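Local coordinates for extracellular serine protease (Aeromonas sobria, PDB 3WQB), which cleaves peptide bonds after paired basic residues, one of them lysine, as a calcium-binding, furin-like secreted subtilase that acts on host plasma proteins such as prekallikrein and prothrombin, at residues 75-81 against 141-147; 172-178 against 209-215; 257-261 against 334-339. The protein carries 1 engineered substitution. All blocks are in the same frame, centred on the assembly; numbering follows the deposited sequence.

How the interactions relate
All three contacts belong to the central parallel sheet of the subtilisin domain, and along the chain each closes before the next opens. Interactions 1 and 2 pair neighbouring strands; their centres lie about 12 Å apart, and strands 73-77 and 173-179 join them edge to edge. Interaction 3, its centre about 12 Å from that of interaction 2, lays helix 335-352 on strand 255-261, the neighbour of strand 211-215. The centres of interactions 1 and 3 are about 17 Å apart, their nearest atoms about 6 Å. The sheet thus holds Asp78, just past the end of strand 73-77, near helix residue Ala336, engineered from the predicted charge-relay serine, with Ser177 of interaction 2 between them.

Interaction 1: residues 75-81 against 141-147; sequences AVVDDGL and LQGFNLL
Strands 75-77 and 141-144 run parallel, axes 4.7 Å and N-to-C directions 21° apart, pairing Ala75 with Gln142, Val76 with Gly143 and Val77 with Phe144. Val76 N donates to Gln142 O (2.8 Å), Phe144 N to Val76 O (3.0 Å) and Asp78 N to Phe144 O (3.0 Å). Beyond them, an inverse gamma turn centred on Asn145 lets Leu147 N reach Asp78 O (2.9 Å). A water bridges Asp79 O (2.8 Å) and Asn145 ND2 (3.0 Å). Gln142 is satisfied by Asn171 (OE1), Pro94 O and Ala167 O (NE2), Asn145 OD1 by Val99 N, Gly143 N by Ser96 OG. Phe144 (chi1 m) sets its ring edge 4.1 Å, CE2 to CB, from small Ala75. Gly143 is bare because a CB would hit Leu81 CB. Asp78 (chi1 t) takes Asp79 N on OD1 at 2.7 Å, which also bonds His115 ND1; the Asp79 carboxylate takes His115 N and Gly116 N. Such an aspartate just beyond a strand's C-terminal end, paired with histidine, typifies the subtilase catalytic triad; Asp78 is its predicted acid.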
# COMPACT_ATOMS: atom_id res chain seq x y z
N ALA A 75 4.66 14.97 1.20
CA ALA A 75 4.46 14.62 2.61
C ALA A 75 4.90 13.19 2.87
O ALA A 75 4.46 12.27 2.18
CB ALA A 75 3.01 14.78 3.01
N VAL A 76 5.75 13.00 3.87
CA VAL A 76 6.18 11.68 4.29
C VAL A 76 5.46 11.34 5.58
O VAL A 76 5.77 11.88 6.65
CB VAL A 76 7.71 11.61 4.43
CG1 VAL A 76 8.15 10.26 4.93
CG2 VAL A 76 8.36 11.90 3.08
N VAL A 77 4.45 10.48 5.46
CA VAL A 77 3.62 10.08 6.59
C VAL A 77 4.19 8.74 7.06
O VAL A 77 4.01 7.71 6.43
CB VAL A 77 2.13 9.98 6.17
CG1 VAL A 77 1.24 9.65 7.37
CG2 VAL A 77 1.68 11.29 5.51
N ASP A 78 4.94 8.78 8.15
CA ASP A 78 5.80 7.65 8.49
C ASP A 78 6.15 7.67 9.98
O ASP A 78 5.37 8.17 10.78
CB ASP A 78 7.04 7.67 7.57
CG ASP A 78 7.59 6.30 7.28
OD1 ASP A 78 8.19 5.69 8.20
OD2 ASP A 78 7.45 5.82 6.13
N ASP A 79 7.31 7.12 10.36
CA ASP A 79 7.66 7.02 11.78
C ASP A 79 8.36 8.25 12.33
O ASP A 79 8.62 8.33 13.53
CB ASP A 79 8.48 5.75 12.04
CG ASP A 79 9.91 5.83 11.49
OD1 ASP A 79 10.28 6.86 10.87
OD2 ASP A 79 10.67 4.87 11.70
N GLY A 80 8.63 9.23 11.47
CA GLY A 80 9.48 10.35 11.85
C GLY A 80 10.27 10.87 10.67
O GLY A 80 10.24 10.30 9.57
N LEU A 81 10.97 11.98 10.89
CA LEU A 81 11.87 12.55 9.90
C LEU A 81 12.86 13.42 10.65
O LEU A 81 12.46 14.37 11.33
CB LEU A 81 11.09 13.39 8.88
CG LEU A 81 11.89 14.24 7.87
CD1 LEU A 81 12.98 13.47 7.15
CD2 LEU A 81 10.94 14.92 6.87
N LEU A 141 10.04 18.56 1.43
CA LEU A 141 9.48 17.55 2.32
C LEU A 141 8.82 18.11 3.57
O LEU A 141 9.27 19.12 4.14
CB LEU A 141 10.60 16.62 2.82
CG LEU A 141 11.40 15.84 1.79
CD1 LEU A 141 12.69 15.35 2.44
CD2 LEU A 141 10.56 14.69 1.27
N GLN A 142 7.75 17.43 3.98
CA GLN A 142 7.24 17.53 5.34
C GLN A 142 7.19 16.13 5.94
O GLN A 142 7.00 15.15 5.21
CB GLN A 142 5.82 18.08 5.37
CG GLN A 142 5.66 19.53 5.02
CD GLN A 142 4.20 19.88 4.87
OE1 GLN A 142 3.37 19.02 4.55
NE2 GLN A 142 3.87 21.15 5.11
N GLY A 143 7.32 16.04 7.25
CA GLY A 143 7.20 14.75 7.94
C GLY A 143 6.10 14.76 8.99
O GLY A 143 5.93 15.75 9.70
N PHE A 144 5.37 13.65 9.08
CA PHE A 144 4.32 13.49 10.08
C PHE A 144 4.53 12.10 10.66
O PHE A 144 4.38 11.10 9.95
CB PHE A 144 2.94 13.63 9.44
CG PHE A 144 2.74 14.95 8.76
CD1 PHE A 144 2.38 16.07 9.50
CD2 PHE A 144 2.93 15.08 7.39
CE1 PHE A 144 2.21 17.31 8.88
CE2 PHE A 144 2.76 16.30 6.77
CZ PHE A 144 2.41 17.43 7.52
N ASN A 145 4.89 12.04 11.94
CA ASN A 145 5.35 10.79 12.55
C ASN A 145 4.22 9.90 13.09
O ASN A 145 4.26 9.45 14.24
CB ASN A 145 6.42 11.06 13.62
CG ASN A 145 5.88 11.83 14.82
OD1 ASN A 145 4.86 12.51 14.74
ND2 ASN A 145 6.59 11.75 15.94
N LEU A 146 3.25 9.62 12.22
CA LEU A 146 2.10 8.79 12.57
C LEU A 146 2.48 7.41 13.11
O LEU A 146 1.73 6.83 13.89
CB LEU A 146 1.20 8.61 11.34
CG LEU A 146 0.02 9.58 11.23
CD1 LEU A 146 -1.05 9.24 12.28
CD2 LEU A 146 0.43 11.05 11.33
N LEU A 147 3.63 6.89 12.67
CA LEU A 147 4.05 5.52 12.99
C LEU A 147 5.07 5.46 14.12
O LEU A 147 5.63 4.39 14.39
CB LEU A 147 4.61 4.82 11.74
CG LEU A 147 3.78 4.86 10.46
CD1 LEU A 147 4.50 4.16 9.33
CD2 LEU A 147 2.40 4.27 10.67
O HOH W 1 9.06 10.09 15.63

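Interaction 2: residues 172-178 against 209-215; sequences RVFNQSY and GAAYIKA
Phe174 lies against Tyr212, both chi1 m with chi2 near 90°, their planes 9° and centroids 4.6 Å apart, so far slid that the rings barely overlap; Phe174 CD1 sits 3.5 Å from Tyr212 CE2. The Phe174 ring edge meets small Ala210, CE1 to CB 3.6 Å. Beneath them strands 173-176 and 211-215 run parallel, axes 4.7 Å apart at 13°, pairing Val173 with Ala211, Phe174 with Tyr212, Asn175 with Ile213 and Gln176 with Lys214. Ala211 N donates to Arg172 O (2.8 Å), Phe174 N to Ala211 O, Ile213 N to Phe174 O and Gln176 N to Ile213 O (each 2.9 Å), and Ala215 N to Gln176 O (3.1 Å). On the other face, Val173 CG1 packs 3.9 Å from Ile213 CG1. Long side chains tie the ends: Arg172 NE (2.9 Å) and NH2 (3.0 Å) both donate to Gly209 O, and Lys214 NZ reaches Tyr178 O at 2.9 Å and also Asn250. An inverse gamma turn centred on Ser177 follows Gln176, and Tyr178 beyond it pairs with an antiparallel strand of the chaperone chain. Asn175 ND2 donates to Ser177 OG (3.0 Å), which also bonds Ala336 O; Asn175 OD1 bonds Ser343 OG. This is a beta-alpha-beta crossover: connecting helix 191-205 covers the Phe174-Tyr212 face, where Phe200 stacks on Tyr212, while helices 115-124 and 335-352 cover the Asn175 face and strand 73-77 flanks strand 173-179.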
# COMPACT_ATOMS: atom_id res chain seq x y z
N ARG A 172 1.56 17.85 -3.16
CA ARG A 172 1.14 17.16 -4.37
C ARG A 172 1.47 15.67 -4.37
O ARG A 172 1.03 14.95 -5.27
CB ARG A 172 1.72 17.82 -5.63
CG ARG A 172 1.03 19.13 -5.99
CD ARG A 172 1.15 19.43 -7.48
NE ARG A 172 0.28 18.55 -8.25
CZ ARG A 172 0.40 18.29 -9.55
NH1 ARG A 172 1.37 18.85 -10.29
NH2 ARG A 172 -0.46 17.45 -10.13
N VAL A 173 2.23 15.18 -3.39
CA VAL A 173 2.50 13.75 -3.25
C VAL A 173 2.37 13.40 -1.77
O VAL A 173 2.94 14.08 -0.92
CB VAL A 173 3.91 13.36 -3.78
CG1 VAL A 173 4.10 11.86 -3.69
CG2 VAL A 173 4.10 13.82 -5.22
N PHE A 174 1.63 12.34 -1.48
CA PHE A 174 1.56 11.79 -0.12
C PHE A 174 2.16 10.41 -0.11
O PHE A 174 1.61 9.48 -0.70
CB PHE A 174 0.11 11.75 0.39
CG PHE A 174 -0.47 13.11 0.63
CD1 PHE A 174 -1.13 13.79 -0.39
CD2 PHE A 174 -0.33 13.73 1.87
CE1 PHE A 174 -1.66 15.07 -0.16
CE2 PHE A 174 -0.84 15.00 2.10
CZ PHE A 174 -1.51 15.68 1.08
N ASN A 175 3.33 10.31 0.51
CA ASN A 175 4.05 9.05 0.58
C ASN A 175 3.63 8.22 1.78
O ASN A 175 3.77 8.66 2.92
CB ASN A 175 5.56 9.32 0.64
CG ASN A 175 6.37 8.05 0.54
OD1 ASN A 175 6.86 7.72 -0.54
ND2 ASN A 175 6.51 7.34 1.65
N GLN A 176 3.09 7.03 1.52
CA GLN A 176 2.60 6.14 2.58
C GLN A 176 3.32 4.79 2.53
O GLN A 176 2.82 3.81 1.94
CB GLN A 176 1.10 5.92 2.46
CG GLN A 176 0.30 7.19 2.44
CD GLN A 176 -1.09 6.89 1.98
OE1 GLN A 176 -2.00 6.66 2.79
NE2 GLN A 176 -1.26 6.80 0.66
N SER A 177 4.50 4.75 3.14
CA SER A 177 5.33 3.55 3.18
C SER A 177 4.89 2.62 4.30
O SER A 177 5.71 2.15 5.11
CB SER A 177 6.80 3.94 3.36
OG SER A 177 7.33 4.49 2.16
N TYR A 178 3.58 2.35 4.36
CA TYR A 178 2.99 1.57 5.44
C TYR A 178 1.78 0.79 4.96
O TYR A 178 1.29 1.01 3.85
CB TYR A 178 2.64 2.47 6.64
CG TYR A 178 1.68 3.60 6.33
CD1 TYR A 178 0.31 3.37 6.16
CD2 TYR A 178 2.14 4.92 6.25
CE1 TYR A 178 -0.58 4.41 5.89
CE2 TYR A 178 1.27 5.97 5.98
CZ TYR A 178 -0.08 5.71 5.80
OH TYR A 178 -0.95 6.74 5.53
N GLY A 209 -3.52 18.55 -8.42
CA GLY A 209 -3.96 17.36 -7.69
C GLY A 209 -2.83 16.60 -7.02
O GLY A 209 -1.69 16.61 -7.49
N ALA A 210 -3.16 15.95 -5.91
CA ALA A 210 -2.18 15.19 -5.15
C ALA A 210 -2.24 13.70 -5.45
O ALA A 210 -3.31 13.11 -5.52
CB ALA A 210 -2.37 15.43 -3.67
N ALA A 211 -1.06 13.12 -5.63
CA ALA A 211 -0.91 11.68 -5.82
C ALA A 211 -0.59 10.97 -4.51
O ALA A 211 0.45 11.24 -3.89
CB ALA A 211 0.20 11.43 -6.82
N TYR A 212 -1.51 10.12 -4.08
CA TYR A 212 -1.27 9.22 -2.94
C TYR A 212 -0.54 7.98 -3.43
O TYR A 212 -1.00 7.34 -4.37
CB TYR A 212 -2.60 8.85 -2.26
CG TYR A 212 -3.22 10.03 -1.57
CD1 TYR A 212 -4.02 10.94 -2.29
CD2 TYR A 212 -3.00 10.26 -0.22
CE1 TYR A 212 -4.57 12.05 -1.66
CE2 TYR A 212 -3.54 11.37 0.42
CZ TYR A 212 -4.33 12.26 -0.31
OH TYR A 212 -4.89 13.36 0.31
N ILE A 213 0.60 7.68 -2.80
CA ILE A 213 1.43 6.52 -3.15
C ILE A 213 1.47 5.60 -1.94
O ILE A 213 1.58 6.07 -0.80
CB ILE A 213 2.88 6.96 -3.52
CG1 ILE A 213 2.87 8.25 -4.38
CG2 ILE A 213 3.64 5.81 -4.17
CD1 ILE A 213 2.21 8.13 -5.75
N LYS A 214 1.36 4.29 -2.18
CA LYS A 214 1.05 3.35 -1.12
C LYS A 214 1.82 2.04 -1.26
O LYS A 214 1.80 1.41 -2.32
CB LYS A 214 -0.46 3.09 -1.14
CG LYS A 214 -0.98 2.14 -0.06
CD LYS A 214 -0.76 2.70 1.35
CE LYS A 214 -1.60 1.96 2.36
NZ LYS A 214 -1.18 0.53 2.51
N ALA A 215 2.49 1.62 -0.18
CA ALA A 215 3.22 0.36 -0.16
C ALA A 215 2.27 -0.83 -0.25
O ALA A 215 1.25 -0.88 0.45
CB ALA A 215 4.04 0.26 1.11

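Interaction 3: residues 257-261 against 334-339; sequences VVSAL and GTASAT. Engineered in segment 334-339: Ala336 (natural residue Ser).
Apolar packing dominates this crossing, in which helix 335-339 passes strand 257-261 at 115°, their axes 6.8 Å apart at closest. The extended strand alternates: Val258 and Ala260 point toward the helix, Val257, Ser259 and Leu261 away. Val258 (chi1 m) sets CG2 3.8 Å from Ala338 CB and in van der Waals contact with the hydroxyl oxygen Thr339 OG1 (3.6 Å). Ala260 CB lies 4.1 Å from Ala338 CB and 3.9 Å from Thr335 CG2. Ala338 also brings CB to 3.4 Å from Ser259 O, an approach its single methyl permits.

None of the hydrogen bonds runs between the segments; most lie within the helix start. Gly334, the N-cap residue, has phi/psi of 88/173°, where a CB would jam against the preceding carbonyl oxygen; its O accepts from Ser337 N (2.9 Å) and Ala338 N (3.2 Å). Thr339 (chi1 m) turns OG1 back to Thr335 O at 2.8 Å, Thr339 N bonds the same oxygen at 2.9 Å, while Thr335 OG1 accepts from Gly217 N outside.

The helix begins at the subtilase serine-site signature, Gly-Thr-Ser-x-Ala in the natural sequence. Ala336, engineered from serine at the predicted nucleophile position, points away from the strand; its side chain touches His115 and its backbone makes hydrogen bonds to the chain of Open reading frame 2. The chemistry implies a close fit of small side chains and methyls, seating the helix start on the sheet with Ala336 at the active site.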
# COMPACT_ATOMS: atom_id res chain seq x y z
N VAL A 257 -0.80 1.90 -5.66
CA VAL A 257 -0.17 0.83 -4.88
C VAL A 257 1.02 0.24 -5.63
O VAL A 257 0.91 -0.07 -6.82
CB VAL A 257 -1.19 -0.26 -4.48
CG1 VAL A 257 -0.54 -1.28 -3.57
CG2 VAL A 257 -2.39 0.35 -3.77
N VAL A 258 2.16 0.11 -4.94
CA VAL A 258 3.39 -0.33 -5.60
C VAL A 258 4.02 -1.55 -4.98
O VAL A 258 4.06 -1.70 -3.76
CB VAL A 258 4.45 0.81 -5.69
CG1 VAL A 258 3.89 1.99 -6.46
CG2 VAL A 258 4.91 1.25 -4.33
N SER A 259 4.51 -2.43 -5.85
CA SER A 259 5.32 -3.56 -5.43
C SER A 259 6.82 -3.22 -5.56
O SER A 259 7.20 -2.24 -6.20
CB SER A 259 4.99 -4.78 -6.28
OG SER A 259 5.31 -4.56 -7.65
N ALA A 260 7.66 -4.05 -4.93
CA ALA A 260 9.08 -3.79 -4.89
C ALA A 260 9.85 -4.72 -5.83
O ALA A 260 9.57 -5.93 -5.91
CB ALA A 260 9.61 -3.98 -3.48
N LEU A 261 10.83 -4.13 -6.50
CA LEU A 261 11.74 -4.81 -7.42
C LEU A 261 13.16 -4.80 -6.84
O LEU A 261 13.57 -3.82 -6.21
CB LEU A 261 11.76 -4.07 -8.77
CG LEU A 261 12.56 -4.73 -9.89
CD1 LEU A 261 11.62 -5.28 -10.95
CD2 LEU A 261 13.56 -3.74 -10.50
N GLY A 334 12.17 -2.79 1.14
CA GLY A 334 10.75 -3.01 1.28
C GLY A 334 9.90 -2.31 0.25
O GLY A 334 10.38 -1.50 -0.56
N THR A 335 8.61 -2.63 0.28
CA THR A 335 7.67 -1.80 -0.45
C THR A 335 7.69 -0.38 0.13
O THR A 335 7.28 0.57 -0.55
CB THR A 335 6.27 -2.41 -0.55
OG1 THR A 335 5.77 -2.73 0.76
CG2 THR A 335 6.29 -3.65 -1.43
N ALA A 336 8.21 -0.23 1.35
CA ALA A 336 8.44 1.13 1.90
C ALA A 336 9.53 1.90 1.18
O ALA A 336 9.65 3.11 1.41
CB ALA A 336 8.79 1.10 3.35
N SER A 337 10.34 1.22 0.37
CA SER A 337 11.31 1.87 -0.52
C SER A 337 10.78 2.03 -1.94
O SER A 337 11.09 2.99 -2.62
CB SER A 337 12.61 1.07 -0.52
OG SER A 337 13.30 1.25 0.70
N ALA A 338 9.96 1.07 -2.38
CA ALA A 338 9.29 1.20 -3.67
C ALA A 338 8.37 2.42 -3.68
O ALA A 338 8.24 3.11 -4.70
CB ALA A 338 8.51 -0.05 -3.98
N THR A 339 7.77 2.70 -2.53
CA THR A 339 6.85 3.81 -2.39
C THR A 339 7.54 5.16 -2.63
O THR A 339 7.10 5.91 -3.51
CB THR A 339 6.08 3.71 -1.04
OG1 THR A 339 5.33 2.49 -1.03
CG2 THR A 339 5.12 4.87 -0.86